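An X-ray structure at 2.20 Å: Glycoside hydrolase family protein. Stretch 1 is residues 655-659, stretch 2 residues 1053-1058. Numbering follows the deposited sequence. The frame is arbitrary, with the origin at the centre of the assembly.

Stretch 1, residues 655-659: FAPKD
Stretch 2, residues 1053-1058: RVGDLA

The two stretches lie almost 400 residues apart in one chain and bury 235 Å² between them. Lys658 and Asp1056 cover the most surface.

Stretch 1 begins extended, with Phe655 at phi/psi -142/131 and Ala656 at -118/166. Pro657 (-54/-29), Lys658 (-60/-33) and Asp659 (-83/-18) then turn the chain. Two hydrogen bonds hold this turn: Asp659 N to Ala656 O at 2.7 Å, and Ala656 N to Asp659 OD2 at 3.0 Å, nearly linear at 173°. Asp659 has chi1 m.

Stretch 2 is strand at 1053-1055 and again from 1057. Asp1056 interrupts it, at phi/psi -125/-15, with a cis peptide bond before it. The nearest CA pair is Ala656 CA and Asp1056 CA, 6.4 Å apart.

Asp1056 points its CA-to-CB bond toward stretch 1 with chi1 m. Its CB meets Ala656 CB at 3.5 Å, a close contact between small groups. Beside it, Leu1057 (chi1 p, chi2 t) brings CD2 to 4.1 Å from Pro657 CD and 4.4 Å from Ala656 CB. These contacts make a small apolar patch.

Lys658 also points toward its partner. Its chi1 is 95°, between wells; chi2 to chi4 are t, m and t. The chain passes Asp1056, with Lys658 CD 3.7 Å from Asp1056 OD1. The ammonium then donates a hydrogen bond from Lys658 NZ to Val1054 O at 3.0 Å. Lys658 NZ and Asp1056 OD1 are 4.5 Å apart, beyond a salt bridge, though the opposite charges still lie near each other.

Two waters complete the contact. Water 1 accepts from Lys658 N at 2.8 Å and donates to Asp1056 O at 2.9 Å, linking the backbones. Water 2 accepts from Lys658 NZ at 3.1 Å and from Val1054 N at 3.0 Å.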

# COMPACT_ATOMS: atom_id res chain seq x y z
N PHE A 655 -2.53 14.08 -18.42
CA PHE A 655 -3.42 14.44 -17.33
C PHE A 655 -3.47 15.94 -17.13
O PHE A 655 -2.44 16.61 -17.06
CB PHE A 655 -2.99 13.77 -15.99
CG PHE A 655 -2.86 12.29 -16.05
CD1 PHE A 655 -1.65 11.70 -16.43
CD2 PHE A 655 -3.93 11.47 -15.71
CE1 PHE A 655 -1.52 10.30 -16.46
CE2 PHE A 655 -3.82 10.08 -15.74
CZ PHE A 655 -2.61 9.49 -16.11
N ALA A 656 -4.68 16.44 -17.04
CA ALA A 656 -5.00 17.76 -16.53
C ALA A 656 -5.86 17.55 -15.30
O ALA A 656 -6.34 16.43 -15.07
CB ALA A 656 -5.73 18.60 -17.58
N PRO A 657 -6.06 18.57 -14.46
CA PRO A 657 -6.84 18.35 -13.22
C PRO A 657 -8.20 17.73 -13.48
O PRO A 657 -8.69 16.96 -12.65
CB PRO A 657 -6.94 19.76 -12.64
CG PRO A 657 -5.70 20.45 -13.14
CD PRO A 657 -5.53 19.95 -14.54
N LYS A 658 -8.78 17.99 -14.63
CA LYS A 658 -10.07 17.42 -14.96
C LYS A 658 -9.99 15.90 -14.94
O LYS A 658 -10.92 15.25 -14.60
CB LYS A 658 -10.64 17.98 -16.28
CG LYS A 658 -10.38 17.17 -17.51
CD LYS A 658 -10.59 17.95 -18.80
CE LYS A 658 -11.99 18.53 -18.92
NZ LYS A 658 -12.48 18.73 -20.30
N ASP A 659 -8.85 15.34 -15.31
CA ASP A 659 -8.67 13.90 -15.30
C ASP A 659 -8.30 13.36 -13.93
O ASP A 659 -8.40 12.14 -13.71
CB ASP A 659 -7.57 13.49 -16.27
CG ASP A 659 -7.82 14.00 -17.66
OD1 ASP A 659 -8.79 13.51 -18.27
OD2 ASP A 659 -7.06 14.88 -18.12
N ARG A 1053 -17.57 23.17 -23.24
CA ARG A 1053 -16.43 22.27 -23.27
C ARG A 1053 -15.15 23.08 -23.26
O ARG A 1053 -15.02 24.06 -24.00
CB ARG A 1053 -16.49 21.37 -24.50
CG ARG A 1053 -17.62 20.35 -24.49
CD ARG A 1053 -17.48 19.38 -25.66
NE ARG A 1053 -18.74 19.21 -26.37
CZ ARG A 1053 -19.43 18.07 -26.42
NH1 ARG A 1053 -18.98 16.98 -25.82
NH2 ARG A 1053 -20.58 18.02 -27.09
N VAL A 1054 -14.21 22.68 -22.42
CA VAL A 1054 -12.93 23.34 -22.27
C VAL A 1054 -11.83 22.30 -22.21
O VAL A 1054 -11.92 21.38 -21.47
CB VAL A 1054 -12.86 24.14 -20.97
CG1 VAL A 1054 -11.49 24.74 -20.77
CG2 VAL A 1054 -13.89 25.22 -20.91
N GLY A 1055 -10.80 22.48 -23.00
CA GLY A 1055 -9.67 21.58 -23.01
C GLY A 1055 -8.42 22.29 -22.60
O GLY A 1055 -7.81 22.92 -23.40
N ASP A 1056 -8.02 22.25 -21.34
CA ASP A 1056 -8.66 21.49 -20.30
C ASP A 1056 -9.07 22.28 -19.07
O ASP A 1056 -9.82 21.78 -18.27
CB ASP A 1056 -7.72 20.40 -19.84
CG ASP A 1056 -7.33 19.48 -20.91
OD1 ASP A 1056 -8.16 18.80 -21.45
OD2 ASP A 1056 -6.17 19.40 -21.19
N LEU A 1057 -8.57 23.49 -18.92
CA LEU A 1057 -8.89 24.34 -17.81
C LEU A 1057 -8.79 25.74 -18.28
O LEU A 1057 -8.11 26.00 -19.22
CB LEU A 1057 -7.99 24.13 -16.60
CG LEU A 1057 -6.48 24.20 -16.67
CD1 LEU A 1057 -5.85 24.46 -15.32
CD2 LEU A 1057 -5.90 22.95 -17.28
N ALA A 1058 -9.48 26.65 -17.63
CA ALA A 1058 -9.46 28.02 -18.03
C ALA A 1058 -9.55 29.03 -16.94
O ALA A 1058 -10.41 29.00 -16.12
CB ALA A 1058 -10.58 28.26 -19.01
O HOH W 1 -8.50 20.42 -16.06
O HOH W 2 -15.05 19.89 -21.52